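Local coordinates for thymidylate synthase (Enterobacteria phage T4, PDB 1TIS) that catalyses the reductive methylation of dUMP to dTMP with 5,10-methylenetetrahydrofolate as one-carbon donor, and works as a homodimer, at the interface of chains A and B. Sequence-based numbering; all coordinates share one arbitrary frame. Chains: chain A/B, Thymidylate synthase.

Contact 1: the interface of chains A and B. Residues chain A 18-20, 30, 177, 215; chain B 134, 136, 161, 163.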
loop_
_atom_site.group_PDB
_atom_site.type_symbol
_atom_site.label_atom_id
_atom_site.label_comp_id
_atom_site.label_asym_id
_atom_site.label_seq_id
_atom_site.Cartn_x
_atom_site.Cartn_y
_atom_site.Cartn_z
ATOM N N THR A 18 11.897 20.561 -2.889
ATOM C CA THR A 18 11.805 20.405 -4.314
ATOM C C THR A 18 10.524 20.848 -5.017
ATOM O O THR A 18 9.455 21.125 -4.451
ATOM C CB THR A 18 12.247 18.890 -4.441
ATOM O OG1 THR A 18 13.676 19.007 -4.365
ATOM C CG2 THR A 18 11.827 18.084 -5.673
ATOM N N ASP A 19 10.789 21.069 -6.307
ATOM C CA ASP A 19 9.785 21.357 -7.315
ATOM C C ASP A 19 8.940 20.078 -7.450
ATOM O O ASP A 19 9.318 18.963 -7.065
ATOM C CB ASP A 19 10.494 21.738 -8.633
ATOM C CG ASP A 19 9.846 22.931 -9.323
ATOM O OD1 ASP A 19 9.735 24.003 -8.717
ATOM O OD2 ASP A 19 9.449 22.776 -10.473
ATOM N N ASP A 20 7.780 20.215 -8.053
ATOM C CA ASP A 20 6.743 19.217 -7.899
ATOM C C ASP A 20 5.781 19.423 -9.074
ATOM O O ASP A 20 6.217 19.976 -10.089
ATOM C CB ASP A 20 6.134 19.490 -6.487
ATOM C CG ASP A 20 5.854 20.980 -6.187
ATOM O OD1 ASP A 20 6.758 21.734 -5.816
ATOM O OD2 ASP A 20 4.713 21.401 -6.347
ATOM N N PHE A 30 9.677 10.848 0.918
ATOM C CA PHE A 30 8.897 9.704 0.402
ATOM C C PHE A 30 9.095 8.439 1.232
ATOM O O PHE A 30 10.204 7.898 1.297
ATOM C CB PHE A 30 9.309 9.416 -1.070
ATOM C CG PHE A 30 8.733 8.168 -1.733
ATOM C CD1 PHE A 30 7.384 8.101 -2.048
ATOM C CD2 PHE A 30 9.586 7.102 -2.029
ATOM C CE1 PHE A 30 6.896 6.964 -2.652
ATOM C CE2 PHE A 30 9.088 5.969 -2.637
ATOM C CZ PHE A 30 7.741 5.909 -2.945
ATOM N N SER A 177 -0.130 10.797 -1.543
ATOM C CA SER A 177 0.526 12.068 -1.249
ATOM C C SER A 177 -0.200 12.577 -0.008
ATOM O O SER A 177 -1.421 12.369 0.108
ATOM C CB SER A 177 0.359 13.050 -2.435
ATOM O OG SER A 177 1.504 13.890 -2.657
ATOM N N ASN A 215 4.300 10.220 -0.847
ATOM C CA ASN A 215 4.912 11.524 -0.755
ATOM C C ASN A 215 4.307 12.403 0.326
ATOM O O ASN A 215 3.365 13.186 0.102
ATOM C CB ASN A 215 4.788 12.188 -2.070
ATOM C CG ASN A 215 5.774 13.311 -2.215
ATOM O OD1 ASN A 215 6.704 13.234 -3.009
ATOM N ND2 ASN A 215 5.615 14.401 -1.484
ATOM N N ASN B 134 7.889 14.635 -11.496
ATOM C CA ASN B 134 7.501 14.929 -10.135
ATOM C C ASN B 134 5.971 14.858 -9.928
ATOM O O ASN B 134 5.389 15.576 -9.100
ATOM C CB ASN B 134 8.126 16.318 -9.754
ATOM C CG ASN B 134 9.567 16.260 -9.165
ATOM O OD1 ASN B 134 10.595 16.530 -9.806
ATOM N ND2 ASN B 134 9.721 15.932 -7.894
ATOM N N ARG B 136 2.690 12.511 -8.654
ATOM C CA ARG B 136 2.542 11.548 -7.548
ATOM C C ARG B 136 1.719 10.287 -7.900
ATOM O O ARG B 136 1.929 9.224 -7.328
ATOM C CB ARG B 136 1.920 12.257 -6.318
ATOM C CG ARG B 136 2.713 13.477 -5.821
ATOM C CD ARG B 136 4.250 13.281 -5.616
ATOM N NE ARG B 136 5.021 14.537 -5.698
ATOM C CZ ARG B 136 6.370 14.616 -5.742
ATOM N NH1 ARG B 136 7.166 13.538 -5.697
ATOM N NH2 ARG B 136 6.943 15.820 -5.816
ATOM N N GLN B 161 4.530 2.461 -5.679
ATOM C CA GLN B 161 4.551 3.886 -5.949
ATOM C C GLN B 161 5.977 4.157 -6.399
ATOM O O GLN B 161 6.911 3.563 -5.853
ATOM C CB GLN B 161 4.266 4.634 -4.652
ATOM C CG GLN B 161 3.124 5.612 -4.456
ATOM C CD GLN B 161 3.373 6.975 -5.066
ATOM O OE1 GLN B 161 4.054 7.125 -6.081
ATOM N NE2 GLN B 161 2.864 8.048 -4.491
ATOM N N ASN B 163 8.771 7.417 -7.050
ATOM C CA ASN B 163 8.997 8.820 -6.681
ATOM C C ASN B 163 10.237 9.225 -7.450
ATOM O O ASN B 163 11.160 8.407 -7.575
ATOM C CB ASN B 163 9.310 8.970 -5.211
ATOM C CG ASN B 163 8.643 10.146 -4.536
ATOM O OD1 ASN B 163 7.453 10.116 -4.235
ATOM N ND2 ASN B 163 9.366 11.193 -4.176
#
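The phenyl ring of A:Phe30 lies against the carboxamide of B:Asn163 at the centre of this patch, the two side chains running past each other in opposite directions with ring and amide stacked 23° apart. CB of B:Asn163 sits over the middle of the ring, 3.6 Å from its centroid, in a CH-pi contact. A:Phe30 carries CG anti to its backbone N (chi1 173°), which lays the ring along strand 157-164 of chain B; its far end meets B:Gln161, whose CB is 4.0 Å from CE1 of A:Phe30. Next outward, the side chain of A:Asn215 leans on B:Arg136. The amide carbon CG of A:Asn215 covers one face of the guanidinium, set toward its rim, with the two planes 45° apart, while the backbone O of B:Asn134 lies over the opposite face. The amide OD1 of A:Asn215 comes to 2.7 Å from NH1 of B:Arg136, yet no N-H of the guanidinium is aimed at it, and the pair does not count as a hydrogen bond. The aliphatic part of the same arginine, bent at chi2, puts CG 3.4 Å from the hydroxyl OG of A:Ser177. As in related thymidylate synthases, B:Arg136 and A:Ser177 are expected to bind the same dUMP, shared between the subunits. At the rim, where A:Asp19 and A:Asp20 are poorly ordered, CB of B:Asn134 lies 3.7 Å from CA of A:Asp20.

Contact 2: the interface of chains A and B. Residues chain A 136-137, 139, 141, 159, 161; chain B 143, 158, 174, 176.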
loop_
_atom_site.group_PDB
_atom_site.type_symbol
_atom_site.label_atom_id
_atom_site.label_comp_id
_atom_site.label_asym_id
_atom_site.label_seq_id
_atom_site.Cartn_x
_atom_site.Cartn_y
_atom_site.Cartn_z
ATOM N N ARG A 136 -5.386 -13.308 5.703
ATOM C CA ARG A 136 -4.558 -12.144 5.342
ATOM C C ARG A 136 -5.119 -11.292 4.179
ATOM O O ARG A 136 -4.872 -10.094 4.108
ATOM C CB ARG A 136 -3.118 -12.611 5.006
ATOM C CG ARG A 136 -2.426 -13.392 6.135
ATOM C CD ARG A 136 -2.472 -12.755 7.562
ATOM N NE ARG A 136 -2.321 -13.739 8.652
ATOM C CZ ARG A 136 -2.512 -13.475 9.964
ATOM N NH1 ARG A 136 -2.846 -12.261 10.424
ATOM N NH2 ARG A 136 -2.342 -14.459 10.851
ATOM N N ARG A 137 -5.954 -11.827 3.284
ATOM C CA ARG A 137 -6.534 -11.125 2.148
ATOM C C ARG A 137 -7.627 -10.126 2.555
ATOM O O ARG A 137 -8.607 -9.992 1.807
ATOM C CB ARG A 137 -7.090 -12.219 1.181
ATOM C CG ARG A 137 -6.014 -13.178 0.707
ATOM C CD ARG A 137 -6.365 -14.637 0.376
ATOM N NE ARG A 137 -5.099 -15.348 0.087
ATOM C CZ ARG A 137 -4.934 -16.647 -0.247
ATOM N NH1 ARG A 137 -5.950 -17.518 -0.379
ATOM N NH2 ARG A 137 -3.692 -17.070 -0.487
ATOM N N ILE A 139 -8.470 -6.849 2.536
ATOM C CA ILE A 139 -7.953 -5.621 1.889
ATOM C C ILE A 139 -8.992 -4.762 1.148
ATOM O O ILE A 139 -9.835 -5.427 0.539
ATOM C CB ILE A 139 -6.853 -6.057 0.876
ATOM C CG1 ILE A 139 -5.852 -6.943 1.552
ATOM C CG2 ILE A 139 -6.149 -4.858 0.299
ATOM C CD1 ILE A 139 -4.652 -7.217 0.656
ATOM N N SER A 141 -9.031 -2.027 -1.859
ATOM C CA SER A 141 -8.337 -1.153 -2.767
ATOM C C SER A 141 -9.361 -0.169 -3.249
ATOM O O SER A 141 -10.514 -0.566 -3.471
ATOM C CB SER A 141 -7.814 -1.972 -3.921
ATOM O OG SER A 141 -7.230 -1.197 -4.964
ATOM N N PHE A 159 -5.690 2.290 -0.271
ATOM C CA PHE A 159 -5.520 0.902 0.050
ATOM C C PHE A 159 -5.675 0.730 1.530
ATOM O O PHE A 159 -5.522 1.751 2.215
ATOM C CB PHE A 159 -4.162 0.613 -0.384
ATOM C CG PHE A 159 -4.016 -0.697 -1.046
ATOM C CD1 PHE A 159 -4.761 -0.958 -2.183
ATOM C CD2 PHE A 159 -3.112 -1.580 -0.521
ATOM C CE1 PHE A 159 -4.601 -2.157 -2.832
ATOM C CE2 PHE A 159 -2.952 -2.779 -1.172
ATOM C CZ PHE A 159 -3.691 -3.060 -2.315
ATOM N N GLN A 161 -5.367 -2.709 4.763
ATOM C CA GLN A 161 -5.260 -4.096 5.173
ATOM C C GLN A 161 -5.799 -4.104 6.594
ATOM O O GLN A 161 -5.546 -3.159 7.347
ATOM C CB GLN A 161 -3.788 -4.493 5.175
ATOM C CG GLN A 161 -3.205 -5.636 4.367
ATOM C CD GLN A 161 -3.468 -7.003 4.962
ATOM O OE1 GLN A 161 -4.486 -7.253 5.609
ATOM N NE2 GLN A 161 -2.576 -7.963 4.807
ATOM N N TRP B 143 -3.764 -5.833 -7.324
ATOM C CA TRP B 143 -4.947 -6.421 -6.738
ATOM C C TRP B 143 -6.100 -5.867 -7.543
ATOM O O TRP B 143 -6.325 -4.661 -7.651
ATOM C CB TRP B 143 -5.011 -6.005 -5.306
ATOM C CG TRP B 143 -6.134 -6.559 -4.459
ATOM C CD1 TRP B 143 -7.270 -5.818 -4.223
ATOM C CD2 TRP B 143 -6.082 -7.717 -3.724
ATOM N NE1 TRP B 143 -7.918 -6.498 -3.315
ATOM C CE2 TRP B 143 -7.246 -7.625 -2.995
ATOM C CE3 TRP B 143 -5.245 -8.792 -3.531
ATOM C CZ2 TRP B 143 -7.581 -8.595 -2.073
ATOM C CZ3 TRP B 143 -5.584 -9.755 -2.602
ATOM C CH2 TRP B 143 -6.744 -9.662 -1.877
ATOM N N MET B 158 1.222 -6.435 -4.044
ATOM C CA MET B 158 0.107 -5.895 -4.798
ATOM C C MET B 158 0.115 -4.470 -5.270
ATOM O O MET B 158 -0.710 -4.101 -6.097
ATOM C CB MET B 158 -1.136 -6.077 -3.999
ATOM C CG MET B 158 -1.088 -5.316 -2.688
ATOM S SD MET B 158 -2.451 -5.929 -1.667
ATOM C CE MET B 158 -1.563 -7.438 -1.437
ATOM N N TYR B 174 3.945 -2.664 -1.471
ATOM C CA TYR B 174 3.215 -3.066 -0.272
ATOM C C TYR B 174 3.001 -4.574 -0.439
ATOM O O TYR B 174 2.674 -5.041 -1.538
ATOM C CB TYR B 174 1.912 -2.313 -0.199
ATOM C CG TYR B 174 1.138 -2.598 1.054
ATOM C CD1 TYR B 174 0.465 -3.805 1.201
ATOM C CD2 TYR B 174 1.110 -1.626 2.023
ATOM C CE1 TYR B 174 -0.253 -4.050 2.348
ATOM C CE2 TYR B 174 0.382 -1.861 3.166
ATOM C CZ TYR B 174 -0.281 -3.062 3.303
ATOM O OH TYR B 174 -1.018 -3.264 4.424
ATOM N N ARG B 176 1.146 -7.986 1.229
ATOM C CA ARG B 176 0.110 -8.448 2.121
ATOM C C ARG B 176 0.611 -9.375 3.215
ATOM O O ARG B 176 0.281 -9.163 4.393
ATOM C CB ARG B 176 -0.939 -9.174 1.319
ATOM C CG ARG B 176 -2.226 -9.332 2.071
ATOM C CD ARG B 176 -3.119 -10.225 1.282
ATOM N NE ARG B 176 -2.618 -11.565 1.070
ATOM C CZ ARG B 176 -2.524 -12.006 -0.175
ATOM N NH1 ARG B 176 -2.874 -11.231 -1.209
ATOM N NH2 ARG B 176 -2.087 -13.231 -0.401
HETATM O O HOH W 1 -10.509 -6.087 -2.203
#
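A:Ile139 packs its CD1 methyl against B:Met158, B:Trp143 and B:Arg176. It meets B:Met158 tip to tip, CD1 of A:Ile139 lying 3.4 Å from the sulphur SD of B:Met158, and the same methyl stands over one face of the indole of B:Trp143, toward its rim. With CG1 anti to the carbonyl carbon (chi1 -52°) and the chain extended beyond it, the isoleucine carries this methyl to those three side chains while its CG2 branch covers a face of A:Phe159. The sulphur of B:Met158 lies at the edge of that phenyl ring, in its plane, although A:Phe159 is poorly ordered and the spacing modelled there is doubtful.

B:Arg176 crosses A:Ile139 at about a right angle, with its CD 3.4 Å from CD1 of A:Ile139. Farther along, its guanidinium receives CG of the poorly ordered A:Arg137 over the centre of one face, the two guanidinium planes nearly perpendicular at 87°. In this family both arginines belong to the dUMP phosphate site, so the crossing probably brings phosphate-binding groups of both subunits together. The amide NE2 of A:Gln161 gives a weak, bent hydrogen bond of 3.1 Å to the backbone O of B:Arg176. At the outer rim CB of A:Ser141 touches CD1 of B:Trp143, and a water in the indole plane bonds NE1 of B:Trp143 nearly straight (168° at H) and also the backbone O of A:Ile139.

Contact 3: the interface of chains A and B. Residues chain A 134, 165-166, 168; chain B 16, 18.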
loop_
_atom_site.group_PDB
_atom_site.type_symbol
_atom_site.label_atom_id
_atom_site.label_comp_id
_atom_site.label_asym_id
_atom_site.label_seq_id
_atom_site.Cartn_x
_atom_site.Cartn_y
_atom_site.Cartn_z
ATOM N N ASN A 134 -8.208 -14.729 11.148
ATOM C CA ASN A 134 -6.780 -14.715 10.924
ATOM C C ASN A 134 -6.409 -14.988 9.450
ATOM O O ASN A 134 -5.357 -15.567 9.135
ATOM C CB ASN A 134 -6.132 -15.729 11.935
ATOM C CG ASN A 134 -5.763 -15.136 13.328
ATOM O OD1 ASN A 134 -6.436 -15.300 14.358
ATOM N ND2 ASN A 134 -4.649 -14.433 13.443
ATOM N N ARG A 165 -5.701 -9.419 15.840
ATOM C CA ARG A 165 -4.762 -9.842 16.897
ATOM C C ARG A 165 -5.272 -11.054 17.680
ATOM O O ARG A 165 -5.336 -12.154 17.135
ATOM C CB ARG A 165 -4.501 -8.681 17.857
ATOM C CG ARG A 165 -3.406 -7.847 17.228
ATOM C CD ARG A 165 -2.510 -7.045 18.168
ATOM N NE ARG A 165 -3.251 -6.184 19.083
ATOM C CZ ARG A 165 -2.672 -5.230 19.826
ATOM N NH1 ARG A 165 -1.360 -5.025 19.756
ATOM N NH2 ARG A 165 -3.397 -4.462 20.657
ATOM N N ASN A 166 -5.539 -11.029 18.977
ATOM C CA ASN A 166 -6.330 -12.107 19.529
ATOM C C ASN A 166 -7.181 -11.142 20.294
ATOM O O ASN A 166 -6.867 -10.737 21.417
ATOM C CB ASN A 166 -5.606 -13.055 20.521
ATOM C CG ASN A 166 -6.021 -14.542 20.528
ATOM O OD1 ASN A 166 -5.293 -15.375 21.074
ATOM N ND2 ASN A 166 -7.104 -15.049 19.939
ATOM N N TYR A 168 -8.046 -7.974 18.877
ATOM C CA TYR A 168 -7.967 -6.610 18.399
ATOM C C TYR A 168 -8.041 -6.624 16.862
ATOM O O TYR A 168 -7.833 -7.645 16.179
ATOM C CB TYR A 168 -6.678 -5.975 18.891
ATOM C CG TYR A 168 -6.511 -5.916 20.405
ATOM C CD1 TYR A 168 -5.921 -6.988 21.049
ATOM C CD2 TYR A 168 -6.829 -4.783 21.137
ATOM C CE1 TYR A 168 -5.623 -6.942 22.399
ATOM C CE2 TYR A 168 -6.527 -4.729 22.491
ATOM C CZ TYR A 168 -5.916 -5.809 23.123
ATOM O OH TYR A 168 -5.523 -5.759 24.466
ATOM N N TYR B 16 2.659 -11.669 19.420
ATOM C CA TYR B 16 1.800 -12.662 18.802
ATOM C C TYR B 16 2.362 -13.876 18.060
ATOM O O TYR B 16 2.646 -13.965 16.857
ATOM C CB TYR B 16 0.801 -11.859 17.924
ATOM C CG TYR B 16 -0.427 -11.497 18.781
ATOM C CD1 TYR B 16 -1.441 -12.431 18.945
ATOM C CD2 TYR B 16 -0.515 -10.278 19.443
ATOM C CE1 TYR B 16 -2.514 -12.165 19.758
ATOM C CE2 TYR B 16 -1.599 -10.001 20.261
ATOM C CZ TYR B 16 -2.587 -10.953 20.407
ATOM O OH TYR B 16 -3.693 -10.662 21.175
ATOM N N THR B 18 1.071 -16.726 17.079
ATOM C CA THR B 18 -0.323 -17.010 16.879
ATOM C C THR B 18 -0.722 -17.949 15.743
ATOM O O THR B 18 0.025 -18.322 14.825
ATOM C CB THR B 18 -0.892 -15.532 16.867
ATOM O OG1 THR B 18 -0.967 -15.249 18.272
ATOM C CG2 THR B 18 -2.228 -15.245 16.177
#
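The phenol of B:Tyr16 reaches across the dimer interface to the backbone of A:Arg165 and A:Asn166. Its hydroxyl OH takes a weak, well bent hydrogen bond from the backbone N of A:Asn166 at 2.9 Å. The same OH gives another weak one to the backbone O of A:Asn166 at 3.2 Å. Both main-chain polar groups of A:Asn166 thus face the phenol oxygen, though neither bond is strong. CB of A:Asn166 lies in the ring plane at the edge, 3.3 Å from CE1 of B:Tyr16. Over a face of the ring, toward the rim, stands CA of A:Arg165, and the arginine side chain crosses the tyrosine at about a right angle, with CD 3.7 Å from CE2 of B:Tyr16.

In the second shell, A:Arg165 bends at chi3 (-53°) and sends its guanidinium away from the phenol to A:Tyr168. There NH2 of A:Arg165 lies 3.3 Å above the ring plane of A:Tyr168, over its centre, which should steady the arginine chain that flanks B:Tyr16. On the other side of the patch the CG2 methyl of B:Thr18 meets the amide ND2 of A:Asn134, the two side chains crossing at about a right angle.

A:Arg165 and A:Asn166 lie in the turn joining strands 157-164 and 168-175, and B:Tyr16 immediately precedes the short strand 17-18, placing the contact where a strand turn of one subunit meets the N-terminal region of the other.

Contact 4: the interface of chains A and B. Residues chain A 116-117, 119, 121, 141, 144-145; chain B 116, 143-146.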
loop_
_atom_site.group_PDB
_atom_site.type_symbol
_atom_site.label_atom_id
_atom_site.label_comp_id
_atom_site.label_asym_id
_atom_site.label_seq_id
_atom_site.Cartn_x
_atom_site.Cartn_y
_atom_site.Cartn_z
ATOM N N PHE A 116 -16.462 -2.117 -6.599
ATOM C CA PHE A 116 -15.362 -2.207 -7.533
ATOM C C PHE A 116 -15.517 -3.412 -8.463
ATOM O O PHE A 116 -15.142 -4.574 -8.231
ATOM C CB PHE A 116 -14.096 -2.269 -6.764
ATOM C CG PHE A 116 -12.783 -2.138 -7.535
ATOM C CD1 PHE A 116 -12.483 -2.887 -8.654
ATOM C CD2 PHE A 116 -11.805 -1.341 -6.992
ATOM C CE1 PHE A 116 -11.230 -2.864 -9.207
ATOM C CE2 PHE A 116 -10.546 -1.323 -7.554
ATOM C CZ PHE A 116 -10.254 -2.085 -8.656
ATOM N N GLY A 117 -16.122 -3.086 -9.595
ATOM C CA GLY A 117 -16.328 -4.079 -10.620
ATOM C C GLY A 117 -17.487 -4.998 -10.259
ATOM O O GLY A 117 -17.669 -6.048 -10.879
ATOM N N VAL A 119 -17.826 -6.016 -7.064
ATOM C CA VAL A 119 -17.503 -6.527 -5.736
ATOM C C VAL A 119 -17.931 -5.441 -4.744
ATOM O O VAL A 119 -17.442 -4.298 -4.799
ATOM C CB VAL A 119 -16.021 -6.724 -5.450
ATOM C CG1 VAL A 119 -15.938 -7.643 -4.266
ATOM C CG2 VAL A 119 -15.273 -7.255 -6.614
ATOM N N GLN A 121 -17.030 -4.467 -1.791
ATOM C CA GLN A 121 -15.971 -4.744 -0.830
ATOM C C GLN A 121 -16.115 -4.175 0.586
ATOM O O GLN A 121 -15.240 -4.503 1.386
ATOM C CB GLN A 121 -14.629 -4.318 -1.453
ATOM C CG GLN A 121 -14.280 -2.898 -1.880
ATOM C CD GLN A 121 -12.982 -2.883 -2.658
ATOM O OE1 GLN A 121 -12.082 -3.685 -2.423
ATOM N NE2 GLN A 121 -12.761 -2.092 -3.679
ATOM N N SER A 141 -9.031 -2.027 -1.859
ATOM C CA SER A 141 -8.337 -1.153 -2.767
ATOM C C SER A 141 -9.361 -0.169 -3.249
ATOM O O SER A 141 -10.514 -0.566 -3.471
ATOM C CB SER A 141 -7.814 -1.972 -3.921
ATOM O OG SER A 141 -7.230 -1.197 -4.964
ATOM N N ASN A 144 -8.710 2.223 -8.829
ATOM C CA ASN A 144 -9.255 1.421 -9.893
ATOM C C ASN A 144 -8.606 1.940 -11.167
ATOM O O ASN A 144 -9.102 2.927 -11.703
ATOM C CB ASN A 144 -10.793 1.593 -9.911
ATOM C CG ASN A 144 -11.487 0.665 -10.886
ATOM O OD1 ASN A 144 -10.993 0.452 -11.985
ATOM N ND2 ASN A 144 -12.622 0.056 -10.581
ATOM N N PRO A 145 -7.522 1.357 -11.698
ATOM C CA PRO A 145 -6.755 1.900 -12.825
ATOM C C PRO A 145 -7.647 2.270 -14.004
ATOM O O PRO A 145 -7.630 3.361 -14.585
ATOM C CB PRO A 145 -5.743 0.812 -13.167
ATOM C CG PRO A 145 -5.574 0.046 -11.880
ATOM C CD PRO A 145 -6.986 0.063 -11.282
ATOM N N PHE B 116 -4.815 -4.175 -16.685
ATOM C CA PHE B 116 -5.871 -4.072 -15.702
ATOM C C PHE B 116 -7.054 -3.263 -16.236
ATOM O O PHE B 116 -7.180 -2.027 -16.196
ATOM C CB PHE B 116 -5.308 -3.468 -14.470
ATOM C CG PHE B 116 -6.176 -3.468 -13.213
ATOM C CD1 PHE B 116 -7.479 -3.016 -13.191
ATOM C CD2 PHE B 116 -5.572 -3.797 -12.024
ATOM C CE1 PHE B 116 -8.160 -2.870 -12.011
ATOM C CE2 PHE B 116 -6.263 -3.647 -10.840
ATOM C CZ PHE B 116 -7.552 -3.181 -10.829
ATOM N N TRP B 143 -3.764 -5.833 -7.324
ATOM C CA TRP B 143 -4.947 -6.421 -6.738
ATOM C C TRP B 143 -6.100 -5.867 -7.543
ATOM O O TRP B 143 -6.325 -4.661 -7.651
ATOM C CB TRP B 143 -5.011 -6.005 -5.306
ATOM C CG TRP B 143 -6.134 -6.559 -4.459
ATOM C CD1 TRP B 143 -7.270 -5.818 -4.223
ATOM C CD2 TRP B 143 -6.082 -7.717 -3.724
ATOM N NE1 TRP B 143 -7.918 -6.498 -3.315
ATOM C CE2 TRP B 143 -7.246 -7.625 -2.995
ATOM C CE3 TRP B 143 -5.245 -8.792 -3.531
ATOM C CZ2 TRP B 143 -7.581 -8.595 -2.073
ATOM C CZ3 TRP B 143 -5.584 -9.755 -2.602
ATOM C CH2 TRP B 143 -6.744 -9.662 -1.877
ATOM N N ASN B 144 -6.795 -6.808 -8.138
ATOM C CA ASN B 144 -7.954 -6.510 -8.939
ATOM C C ASN B 144 -9.120 -7.182 -8.232
ATOM O O ASN B 144 -9.316 -8.374 -8.452
ATOM C CB ASN B 144 -7.734 -7.072 -10.364
ATOM C CG ASN B 144 -8.822 -6.670 -11.339
ATOM O OD1 ASN B 144 -9.992 -6.657 -10.979
ATOM N ND2 ASN B 144 -8.547 -6.316 -12.584
ATOM N N PRO B 145 -9.916 -6.513 -7.384
ATOM C CA PRO B 145 -10.950 -7.136 -6.550
ATOM C C PRO B 145 -11.873 -8.042 -7.357
ATOM O O PRO B 145 -12.148 -9.209 -7.059
ATOM C CB PRO B 145 -11.686 -5.966 -5.906
ATOM C CG PRO B 145 -10.672 -4.850 -5.898
ATOM C CD PRO B 145 -9.918 -5.062 -7.217
ATOM N N ALA B 146 -12.228 -7.491 -8.499
ATOM C CA ALA B 146 -13.161 -8.121 -9.375
ATOM C C ALA B 146 -12.587 -9.314 -10.131
ATOM O O ALA B 146 -13.344 -9.973 -10.845
ATOM C CB ALA B 146 -13.654 -7.003 -10.300
HETATM O O HOH W 2 -10.509 -6.087 -2.203
#
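B:Pro145 sets its pyrrolidine ring on the phenyl face of A:Phe116, and the two-fold axis of the thymidylate synthase dimer repeats the pair as A:Pro145 on B:Phe116. CD of B:Pro145 lies 3.5 Å from the ring centroid of A:Phe116 in a CH-pi contact, displaced toward the rim, while CG sits 3.8 Å from the ring atom CG of the same phenylalanine. The side chains cross at about a right angle. A:Phe116 holds CG anti to its backbone N (chi1 -170°), an orientation that carries the ring toward its symmetry mate: the phenylalanines meet tip to tip, each CZ in the plane of the other ring and 3.6 Å from the other CZ. The face of A:Phe116 turned away from the proline is covered from within its own chain by the amide ND2 of A:Asn144, 3.4 Å above the plane over the centre. Each ring is therefore held between a proline of the partner and an asparagine of its own subunit.

B:Pro145 opens the 3-10 helix 145-150, and the next residue continues the apolar surface. A:Val119 directs its CG2 methyl to CA of B:Ala146 at 3.6 Å, and CB of B:Ala146 packs beside A:Gly117. A:Gln121, the first residue of helix 121-131, passes its extended side chain obliquely across B:Pro145; its amide OE1 lies 2.9 Å from the water bound by B:Trp143, the same one that bonds the backbone O of A:Ile139.

Contacts 2 and 4, whose C-alpha centres lie about 11 Å apart, share A:Ser141, B:Trp143 and one bridging water. Contact 3 lies about 18 Å from contact 2 and, for the copies given, about 35 Å from contact 1; the 18/134 pair recurs in contacts 1 and 3 with the chains exchanged. Strand 157-164 serves contacts 1 and 2, strand 168-175 contacts 2 and 3. Positions 136 and 161 enter contact 1 from chain B and contact 2 from chain A. Contacts 1 and 2, centred about 12 and 14 Å from the nucleophile A:Cys156, contain dUMP-site residues of both chains, suggesting that dimerisation helps complete the active sites.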